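Local coordinates for protein fimbrin (Schizosaccharomyces pombe, PDB 1RT8) that binds actin filaments and crosslinks them, supporting cell polarity, cytokinesis, mating and spore formation in fission yeast, at residues Asn10-Arg15 with Tyr237-Ala242; Ile127-Leu132 with Pro161-Leu166; Ser184-Asp189 with Leu250-Val255; Val190-Asn195 with Leu219-Gln224. All blocks are in the same frame, centred on the assembly; numbering follows the deposited sequence.

Contact 1: Asn10-Arg15 with Tyr237-Ala242; sequences NEEERR and YLTPTA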
# COMPACT_ATOMS: atom_id res chain seq x y z
N ASN A 10 12.06 -3.35 19.88
CA ASN A 10 12.71 -2.08 20.22
C ASN A 10 11.85 -1.21 21.14
O ASN A 10 10.74 -0.83 20.79
CB ASN A 10 13.02 -1.32 18.93
CG ASN A 10 13.68 0.02 19.20
OD1 ASN A 10 13.08 0.91 19.80
ND2 ASN A 10 14.92 0.15 18.76
N GLU A 11 12.40 -0.89 22.31
CA GLU A 11 11.72 -0.08 23.31
C GLU A 11 11.16 1.24 22.79
O GLU A 11 9.98 1.55 23.01
CB GLU A 11 12.66 0.23 24.48
CG GLU A 11 13.19 -0.99 25.26
CD GLU A 11 14.00 -1.94 24.38
OE1 GLU A 11 14.77 -1.44 23.52
OE2 GLU A 11 13.89 -3.18 24.55
N GLU A 12 11.99 2.02 22.12
CA GLU A 12 11.56 3.32 21.61
C GLU A 12 10.51 3.22 20.52
O GLU A 12 9.52 3.96 20.54
CB GLU A 12 12.76 4.11 21.09
CG GLU A 12 13.85 4.34 22.12
CD GLU A 12 14.33 5.77 22.14
OE1 GLU A 12 13.56 6.66 22.57
OE2 GLU A 12 15.48 6.02 21.72
N GLU A 13 10.72 2.32 19.57
CA GLU A 13 9.75 2.15 18.49
C GLU A 13 8.37 1.89 19.09
O GLU A 13 7.39 2.54 18.72
CB GLU A 13 10.16 0.98 17.59
CG GLU A 13 11.24 1.34 16.59
CD GLU A 13 11.78 0.14 15.85
OE1 GLU A 13 10.98 -0.74 15.46
OE2 GLU A 13 13.01 0.06 15.66
N ARG A 14 8.31 0.97 20.04
CA ARG A 14 7.04 0.65 20.69
C ARG A 14 6.45 1.87 21.38
O ARG A 14 5.28 2.20 21.19
CB ARG A 14 7.23 -0.47 21.71
CG ARG A 14 5.97 -0.82 22.49
CD ARG A 14 6.16 -2.08 23.31
NE ARG A 14 7.37 -2.00 24.14
CZ ARG A 14 7.54 -1.15 25.14
NH1 ARG A 14 6.58 -0.28 25.45
NH2 ARG A 14 8.67 -1.15 25.82
N ARG A 15 7.27 2.56 22.17
CA ARG A 15 6.81 3.74 22.88
C ARG A 15 6.30 4.82 21.93
O ARG A 15 5.15 5.26 22.04
CB ARG A 15 7.93 4.33 23.74
CG ARG A 15 7.50 5.56 24.53
CD ARG A 15 8.64 6.24 25.29
NE ARG A 15 9.21 5.41 26.36
CZ ARG A 15 10.11 4.46 26.17
NH1 ARG A 15 10.56 4.19 24.95
NH2 ARG A 15 10.57 3.77 27.21
N TYR A 237 8.28 11.88 16.95
CA TYR A 237 8.88 10.55 16.76
C TYR A 237 10.30 10.31 17.27
O TYR A 237 10.56 9.29 17.92
CB TYR A 237 8.87 10.16 15.27
CG TYR A 237 7.52 10.14 14.61
CD1 TYR A 237 7.04 11.28 13.96
CD2 TYR A 237 6.74 8.99 14.61
CE1 TYR A 237 5.79 11.26 13.32
CE2 TYR A 237 5.49 8.97 13.98
CZ TYR A 237 5.03 10.10 13.34
OH TYR A 237 3.80 10.08 12.71
N LEU A 238 11.20 11.24 16.98
CA LEU A 238 12.61 11.10 17.34
C LEU A 238 13.04 11.57 18.73
O LEU A 238 12.62 12.63 19.20
CB LEU A 238 13.46 11.83 16.29
CG LEU A 238 14.96 11.54 16.21
CD1 LEU A 238 15.19 10.06 15.90
CD2 LEU A 238 15.58 12.41 15.12
N THR A 239 13.88 10.77 19.38
CA THR A 239 14.40 11.10 20.70
C THR A 239 15.92 11.20 20.57
O THR A 239 16.51 10.68 19.63
CB THR A 239 14.09 10.01 21.73
OG1 THR A 239 14.71 8.78 21.33
CG2 THR A 239 12.58 9.81 21.86
N PRO A 240 16.57 11.88 21.53
CA PRO A 240 18.03 12.02 21.47
C PRO A 240 18.73 10.68 21.31
O PRO A 240 19.64 10.54 20.50
CB PRO A 240 18.36 12.68 22.81
CG PRO A 240 17.14 13.53 23.06
CD PRO A 240 16.02 12.57 22.71
N THR A 241 18.29 9.69 22.09
CA THR A 241 18.87 8.35 22.04
C THR A 241 18.56 7.62 20.74
O THR A 241 19.40 6.90 20.21
CB THR A 241 18.39 7.49 23.24
OG1 THR A 241 16.97 7.64 23.40
CG2 THR A 241 19.09 7.93 24.53
N ALA A 242 17.35 7.81 20.21
CA ALA A 242 16.97 7.16 18.96
C ALA A 242 17.75 7.78 17.81
O ALA A 242 18.05 7.12 16.81
CB ALA A 242 15.47 7.30 18.72
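The carboxylate of Glu-12 reaches across to the start of helix 240-244 and carries the whole contact, meeting Thr-239, Thr-241 and Ala-242. Two hydroxyls donate to it, one to each oxygen. Thr-239 OG1 gives its proton to Glu-12 OE1 at 2.7 Å, arriving on the syn side and somewhat out of the carboxylate plane. Thr-241 OG1 donates to Glu-12 OE2 at 2.8 Å from well above that plane, 43° out of it. The glutamate is bent at chi2 (-134°), which turns its carboxylate between the two threonines; the pair of bonds should limit its rotation.

Capping bonds form a second group, one within each segment. Asn-10 is the N-cap of helix 11-25, and its OD1 accepts from Glu-13 N at 2.8 Å in a nearly straight bond. Thr-239 caps helix 240-244 by accepting from Ala-242 N through OG1, so this hydroxyl both receives from the helix and donates to Glu-12. The negative charge therefore lies at a helix N-terminus, where the helix dipole would probably stabilise it.

Beyond these bonds the packing is slight: the methyl Ala-242 CB lies 3.3 Å from Glu-12 OE2. The contact joins the first and second calponin-homology domains of the first actin-binding region. Helix 248-261 lies beside both segments, Leu-250 touching Glu-12 and Ala-242, while Pro-240 packs against helix 218-230.

Contact 2: Ile127-Leu132 with Pro161-Leu166; sequences IIRRGL and PPEKIL. With SO4 (sulfate ion), chain C.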
# COMPACT_ATOMS: atom_id res chain seq x y z
N ILE A 127 2.02 0.55 8.37
CA ILE A 127 0.86 1.44 8.22
C ILE A 127 1.27 2.91 8.44
O ILE A 127 0.90 3.78 7.64
CB ILE A 127 -0.28 1.06 9.19
CG1 ILE A 127 -0.79 -0.36 8.86
CG2 ILE A 127 -1.45 2.03 9.06
CD1 ILE A 127 -1.90 -0.86 9.76
N ILE A 128 2.03 3.17 9.50
CA ILE A 128 2.49 4.53 9.81
C ILE A 128 3.37 5.07 8.70
O ILE A 128 3.24 6.24 8.31
CB ILE A 128 3.31 4.57 11.12
CG1 ILE A 128 2.40 4.35 12.33
CG2 ILE A 128 4.02 5.93 11.25
CD1 ILE A 128 3.13 4.35 13.65
N ARG A 129 4.28 4.23 8.20
CA ARG A 129 5.18 4.62 7.12
C ARG A 129 4.42 4.97 5.86
O ARG A 129 4.74 5.95 5.19
CB ARG A 129 6.17 3.49 6.84
CG ARG A 129 7.02 3.66 5.58
CD ARG A 129 8.10 2.59 5.51
NE ARG A 129 8.90 2.66 4.29
CZ ARG A 129 8.45 2.35 3.08
NH1 ARG A 129 7.20 1.93 2.93
NH2 ARG A 129 9.25 2.44 2.03
N ARG A 130 3.40 4.18 5.52
CA ARG A 130 2.61 4.42 4.33
C ARG A 130 1.89 5.78 4.39
O ARG A 130 1.65 6.40 3.36
CB ARG A 130 1.58 3.30 4.14
CG ARG A 130 0.55 3.55 3.02
CD ARG A 130 1.22 3.72 1.66
NE ARG A 130 0.25 4.04 0.61
CZ ARG A 130 -0.40 5.19 0.50
NH1 ARG A 130 -0.20 6.17 1.38
NH2 ARG A 130 -1.27 5.38 -0.49
N GLY A 131 1.57 6.24 5.60
CA GLY A 131 0.87 7.50 5.73
C GLY A 131 1.72 8.76 5.87
O GLY A 131 1.23 9.87 5.67
N LEU A 132 3.00 8.58 6.18
CA LEU A 132 3.92 9.70 6.37
C LEU A 132 3.82 10.89 5.42
O LEU A 132 3.72 12.02 5.88
CB LEU A 132 5.36 9.19 6.39
CG LEU A 132 5.70 8.24 7.53
CD1 LEU A 132 7.14 7.79 7.40
CD2 LEU A 132 5.47 8.92 8.87
N PRO A 161 9.02 5.45 -3.09
CA PRO A 161 8.75 5.24 -1.67
C PRO A 161 9.22 6.48 -0.89
O PRO A 161 10.02 7.26 -1.39
CB PRO A 161 9.56 3.99 -1.35
CG PRO A 161 10.72 4.09 -2.31
CD PRO A 161 10.07 4.55 -3.59
N PRO A 162 8.70 6.66 0.34
CA PRO A 162 9.05 7.80 1.21
C PRO A 162 10.54 8.14 1.25
O PRO A 162 10.94 9.29 1.01
CB PRO A 162 8.54 7.35 2.58
CG PRO A 162 7.34 6.54 2.23
CD PRO A 162 7.81 5.72 1.04
N GLU A 163 11.38 7.14 1.54
CA GLU A 163 12.82 7.34 1.62
C GLU A 163 13.45 7.96 0.37
O GLU A 163 14.41 8.72 0.46
CB GLU A 163 13.53 6.02 1.94
CG GLU A 163 13.09 5.37 3.26
CD GLU A 163 11.97 4.36 3.07
OE1 GLU A 163 11.23 4.45 2.05
OE2 GLU A 163 11.80 3.48 3.93
N LYS A 164 12.91 7.64 -0.81
CA LYS A 164 13.49 8.16 -2.04
C LYS A 164 12.99 9.53 -2.46
O LYS A 164 13.48 10.11 -3.44
CB LYS A 164 13.32 7.14 -3.16
CG LYS A 164 14.18 5.91 -2.92
CD LYS A 164 13.98 4.83 -3.97
CE LYS A 164 14.76 3.57 -3.59
NZ LYS A 164 14.58 2.48 -4.59
N ILE A 165 12.03 10.06 -1.72
CA ILE A 165 11.53 11.40 -2.01
C ILE A 165 12.16 12.35 -1.00
O ILE A 165 12.52 13.48 -1.32
CB ILE A 165 9.99 11.47 -1.88
CG1 ILE A 165 9.34 10.69 -3.02
CG2 ILE A 165 9.52 12.92 -1.88
CD1 ILE A 165 7.82 10.63 -2.94
N LEU A 166 12.30 11.88 0.23
CA LEU A 166 12.87 12.69 1.30
C LEU A 166 14.39 12.87 1.20
O LEU A 166 14.90 13.95 1.51
CB LEU A 166 12.47 12.09 2.65
CG LEU A 166 10.97 12.19 2.98
CD1 LEU A 166 10.65 11.42 4.26
CD2 LEU A 166 10.59 13.66 3.13
S SO4 C . 8.07 0.36 -1.06
O1 SO4 C . 7.89 0.21 0.55
O2 SO4 C . 7.49 1.65 -1.38
O3 SO4 C . 9.33 0.27 -1.38
O4 SO4 C . 7.22 -0.69 -1.57
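Arg-129 and Glu-163 form a side-on salt bridge between the end of helix 117-131 and the start of helix 162-176, thus between the first and second calponin-homology domains. The arginine chain is extended from CG to NE and meets the glutamate at about a right angle. Arg-129 NE donates to Glu-163 OE2 at 3.0 Å, with the acceptor in the guanidinium plane, and NH2 to OE1 at 2.8 Å, using the syn lone pair. The two flat groups are nevertheless turned 47° apart. Pro-162 CD packs over one face of the Arg-129 guanidinium, 3.7 Å above its plane and toward the rim.

The sulfate side is looser. NH1 and NH2 of Arg-129 share sulfate O1 through two weak hydrogen bonds, each 3.0 Å long. This ion, probably from the crystallisation liquor, also lies beside Pro-161 CB, and none of the touching residues is fully buried.

A leucine in place of Arg-129 would probably leave Glu-163 without its cationic mate across the domain boundary and the sulfate without these donors. With one guanidinium serving a carboxylate and a sulfate, the chemistry implies a polar, charge-based link at the surface, whose positive charge is probably balanced by both anions.

Contact 3: Ser184-Asp189 with Leu250-Val255; sequences SNFSKD and LNLAFV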
# COMPACT_ATOMS: atom_id res chain seq x y z
N SER A 184 22.29 9.65 2.66
CA SER A 184 21.86 8.55 1.80
C SER A 184 21.04 7.52 2.58
O SER A 184 20.65 6.49 2.04
CB SER A 184 23.07 7.88 1.14
OG SER A 184 23.85 7.17 2.08
N ASN A 185 20.79 7.82 3.84
CA ASN A 185 20.00 6.96 4.71
C ASN A 185 19.52 7.77 5.91
O ASN A 185 19.85 8.95 6.04
CB ASN A 185 20.81 5.75 5.19
CG ASN A 185 22.10 6.14 5.92
OD1 ASN A 185 22.08 6.82 6.94
ND2 ASN A 185 23.23 5.68 5.39
N PHE A 186 18.73 7.13 6.77
CA PHE A 186 18.22 7.81 7.95
C PHE A 186 18.71 7.11 9.20
O PHE A 186 17.97 6.99 10.18
CB PHE A 186 16.69 7.84 7.92
CG PHE A 186 16.13 8.57 6.74
CD1 PHE A 186 16.07 7.95 5.50
CD2 PHE A 186 15.68 9.87 6.87
CE1 PHE A 186 15.56 8.63 4.40
CE2 PHE A 186 15.17 10.56 5.78
CZ PHE A 186 15.11 9.93 4.54
N SER A 187 19.95 6.65 9.17
CA SER A 187 20.54 5.99 10.33
C SER A 187 21.91 6.62 10.60
O SER A 187 22.01 7.62 11.30
CB SER A 187 20.67 4.48 10.10
OG SER A 187 21.44 4.19 8.95
N LYS A 188 22.95 6.03 10.02
CA LYS A 188 24.30 6.54 10.22
C LYS A 188 24.47 8.01 9.79
O LYS A 188 25.05 8.81 10.53
CB LYS A 188 25.30 5.68 9.45
CG LYS A 188 26.69 5.66 10.06
CD LYS A 188 26.63 5.13 11.49
CE LYS A 188 27.99 5.16 12.17
NZ LYS A 188 27.90 4.75 13.60
N ASP A 189 23.95 8.35 8.62
CA ASP A 189 24.07 9.71 8.09
C ASP A 189 23.41 10.85 8.88
O ASP A 189 23.72 12.01 8.64
CB ASP A 189 23.54 9.75 6.65
CG ASP A 189 24.48 9.08 5.67
OD1 ASP A 189 25.46 8.45 6.12
OD2 ASP A 189 24.23 9.18 4.45
N LEU A 250 12.29 5.78 13.28
CA LEU A 250 12.02 7.02 13.99
C LEU A 250 12.64 8.22 13.28
O LEU A 250 12.05 9.29 13.26
CB LEU A 250 12.52 6.93 15.43
CG LEU A 250 11.88 5.78 16.22
CD1 LEU A 250 12.50 5.69 17.61
CD2 LEU A 250 10.38 6.00 16.31
N ASN A 251 13.82 8.04 12.69
CA ASN A 251 14.46 9.15 11.99
C ASN A 251 13.74 9.45 10.69
O ASN A 251 13.61 10.61 10.30
CB ASN A 251 15.95 8.85 11.74
CG ASN A 251 16.84 9.25 12.91
OD1 ASN A 251 17.09 10.44 13.14
ND2 ASN A 251 17.32 8.26 13.66
N LEU A 252 13.25 8.42 10.01
CA LEU A 252 12.52 8.63 8.77
C LEU A 252 11.23 9.40 9.07
O LEU A 252 10.89 10.36 8.38
CB LEU A 252 12.17 7.29 8.12
CG LEU A 252 11.32 7.38 6.85
CD1 LEU A 252 12.16 7.95 5.72
CD2 LEU A 252 10.80 6.00 6.47
N ALA A 253 10.51 8.97 10.10
CA ALA A 253 9.26 9.61 10.47
C ALA A 253 9.50 11.08 10.81
O ALA A 253 8.75 11.96 10.38
CB ALA A 253 8.62 8.88 11.65
N PHE A 254 10.54 11.34 11.59
CA PHE A 254 10.93 12.69 11.97
C PHE A 254 11.09 13.53 10.71
O PHE A 254 10.46 14.58 10.57
CB PHE A 254 12.25 12.64 12.74
CG PHE A 254 12.85 13.99 13.03
CD1 PHE A 254 12.32 14.80 14.03
CD2 PHE A 254 13.96 14.44 12.32
CE1 PHE A 254 12.90 16.04 14.33
CE2 PHE A 254 14.54 15.68 12.61
CZ PHE A 254 14.01 16.48 13.62
N VAL A 255 11.94 13.07 9.78
CA VAL A 255 12.17 13.79 8.53
C VAL A 255 10.90 13.98 7.71
O VAL A 255 10.71 15.02 7.07
CB VAL A 255 13.22 13.07 7.65
CG1 VAL A 255 13.36 13.79 6.31
CG2 VAL A 255 14.56 13.02 8.36
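Phe-186 points its ring at helix 248-261 because CG stands anti to the carbonyl carbon (chi1 -60°), while Leu-252, with CG anti to the backbone N (chi1 176°), swings a methyl over that ring. The pair belongs to the buried core of the second calponin-homology domain, an all-helical fold; here the loop between helices 162-176 and 194-203 packs on helix 248-261.

Leu-252 CD1 makes a CH-pi contact, 3.7 Å from the centroid of the Phe-186 ring and almost on the ring normal, so the methyl sits over the middle of the face. Val-255 approaches at the rim instead: its CG2 is 3.6 Å from Phe-186 CE2, and the two side chains cross at about a right angle. Face and edge of one ring are thereby engaged by residues less than one helical turn apart. Leu-166 and Leu-167 of helix 162-176 also touch the phenylalanine, which links this helix to the same core.

The loop is shaped by its own polar side chains. Asn-185 OD1 accepts from Ser-187 N in an Asx turn and also from Asp-189 N, on a lone pair in the carbonyl plane. Asp-189 OD2 takes both the backbone N and the hydroxyl of Ser-184, drawing the two ends of segment 184-189 together.

Asn-251 directs its amide to other partners, OD1 to the hydroxyl of Tyr-196 and ND2 to the carbonyl of Asn-247. Its CB meets the loop directly, 3.2 Å from Phe-186 O.

Contact 4: Val190-Asn195 with Leu219-Gln224; sequences VSDGEN and LQRAEQ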
# COMPACT_ATOMS: atom_id res chain seq x y z
N VAL A 190 22.51 10.53 9.79
CA VAL A 190 21.85 11.57 10.57
C VAL A 190 22.07 11.39 12.05
O VAL A 190 21.66 12.23 12.86
CB VAL A 190 20.31 11.61 10.29
CG1 VAL A 190 20.06 11.88 8.82
CG2 VAL A 190 19.65 10.31 10.73
N SER A 191 22.75 10.31 12.42
CA SER A 191 22.98 9.99 13.82
C SER A 191 23.86 10.90 14.66
O SER A 191 23.85 10.78 15.88
CB SER A 191 23.49 8.54 13.94
OG SER A 191 24.75 8.36 13.33
N ASP A 192 24.64 11.81 14.06
CA ASP A 192 25.46 12.67 14.91
C ASP A 192 24.86 14.06 15.09
O ASP A 192 25.47 14.93 15.73
CB ASP A 192 26.91 12.78 14.40
CG ASP A 192 27.02 13.45 13.04
OD1 ASP A 192 26.10 14.20 12.64
OD2 ASP A 192 28.07 13.24 12.39
N GLY A 193 23.68 14.26 14.53
CA GLY A 193 22.97 15.53 14.66
C GLY A 193 23.44 16.70 13.82
O GLY A 193 22.80 17.75 13.84
N GLU A 194 24.54 16.54 13.09
CA GLU A 194 25.06 17.61 12.26
C GLU A 194 24.20 17.94 11.06
O GLU A 194 23.85 19.10 10.83
CB GLU A 194 26.47 17.26 11.76
CG GLU A 194 27.57 17.46 12.78
CD GLU A 194 28.96 17.32 12.17
OE1 GLU A 194 29.06 17.09 10.95
OE2 GLU A 194 29.95 17.44 12.92
N ASN A 195 23.85 16.93 10.27
CA ASN A 195 23.03 17.18 9.10
C ASN A 195 21.66 17.74 9.44
O ASN A 195 21.13 18.59 8.72
CB ASN A 195 22.93 15.91 8.25
CG ASN A 195 24.26 15.57 7.57
OD1 ASN A 195 25.05 16.47 7.29
ND2 ASN A 195 24.51 14.30 7.31
N LEU A 219 25.24 13.22 22.40
CA LEU A 219 23.95 13.00 23.02
C LEU A 219 23.30 14.33 23.36
O LEU A 219 22.09 14.48 23.25
CB LEU A 219 24.09 12.13 24.26
CG LEU A 219 22.83 11.39 24.69
CD1 LEU A 219 22.11 10.81 23.47
CD2 LEU A 219 23.19 10.30 25.69
N GLN A 220 24.12 15.30 23.77
CA GLN A 220 23.60 16.62 24.11
C GLN A 220 23.24 17.37 22.84
O GLN A 220 22.27 18.13 22.81
CB GLN A 220 24.63 17.45 24.89
CG GLN A 220 24.91 16.96 26.30
CD GLN A 220 25.99 17.78 26.98
OE1 GLN A 220 25.92 19.01 27.04
NE2 GLN A 220 27.01 17.10 27.50
N ARG A 221 24.03 17.17 21.80
CA ARG A 221 23.75 17.84 20.54
C ARG A 221 22.40 17.36 20.00
O ARG A 221 21.61 18.15 19.48
CB ARG A 221 24.85 17.53 19.52
CG ARG A 221 24.70 18.26 18.20
CD ARG A 221 25.72 17.73 17.22
NE ARG A 221 27.07 17.78 17.78
CZ ARG A 221 28.09 17.05 17.34
NH1 ARG A 221 27.92 16.22 16.33
NH2 ARG A 221 29.28 17.16 17.93
N ALA A 222 22.14 16.07 20.14
CA ALA A 222 20.90 15.47 19.67
C ALA A 222 19.70 16.11 20.36
O ALA A 222 18.66 16.34 19.74
CB ALA A 222 20.90 13.97 19.93
N GLU A 223 19.85 16.39 21.65
CA GLU A 223 18.79 17.01 22.43
C GLU A 223 18.57 18.45 21.96
O GLU A 223 17.44 18.91 21.84
CB GLU A 223 19.13 16.99 23.91
CG GLU A 223 18.16 17.75 24.79
CD GLU A 223 16.73 17.28 24.64
OE1 GLU A 223 16.49 16.05 24.76
OE2 GLU A 223 15.84 18.13 24.40
N GLN A 224 19.67 19.15 21.70
CA GLN A 224 19.60 20.53 21.25
C GLN A 224 18.94 20.59 19.88
O GLN A 224 18.19 21.52 19.59
CB GLN A 224 21.00 21.15 21.18
CG GLN A 224 21.55 21.57 22.54
CD GLN A 224 23.05 21.89 22.53
OE1 GLN A 224 23.60 22.31 21.51
NE2 GLN A 224 23.69 21.70 23.67
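Arg-221 reaches from helix 218-230 to the turn that precedes helix 194-203 and donates from NH1 to the backbone carbonyl oxygen of Asp-192, at 2.8 Å. The side chain leaves its helix with CG anti to the backbone N (chi1 -176°) and bends at chi3 (-53°), which brings the guanidinium round to this carbonyl. The acceptor lies near the guanidinium edge but tilted from its plane, and the N-H...O angle of 142° leaves the bond somewhat bent. NH2 is held by the carbonyl of Thr-215, so separate nitrogens tie the group to two backbone oxygens.

Asp-192 has CG between its backbone N and carbonyl carbon, and in this conformation OD1 accepts from Glu-194 N at 2.8 Å, forming an Asx turn. Its other oxygen, OD2, pairs with Arg-181, which also binds Glu-194 OE1. Glu-194 runs extended beyond CG and passes obliquely by Arg-221, its CG 3.8 Å from NH1. Glu-194 OE2, 4.2 Å from Arg-221 NH1, lies well out of the guanidinium plane, so any attraction there would be one of charge alone.

Gly-193 has a positive phi, and a CB at this position would come tight against Arg-221 CD. A methionine in place of Arg-221 would probably leave the Asp-192 and Thr-215 carbonyls without their guanidinium donors and the turn less firmly tied to helix 218-230.

The arrangement is a type I beta turn, Val-190 to Gly-193, that leads through an Asx turn and a glycine N-cap into a helix of the second calponin-homology domain.

How the contacts relate
Contact 3 is the buried one, built on aromatic and aliphatic packing, whereas contact 2 lies at the surface and relies on charge; contacts 1 and 4 are partly buried and mainly polar. Contacts 1 and 2 both join the first calponin-homology domain to the second, about 18 Å apart between centres, while contacts 3 and 4 lie within the second. Neighbouring elements connect them: contact 3 touches contact 2 through Glu-163 and Leu-166, and meets contact 1 where Leu-238 and Tyr-237 pack on helix 248-261. Pro-240 of contact 1 rests on Ala-222 and Glu-223 of contact 4. Contacts 3 and 4 share one continuous loop, 184-193.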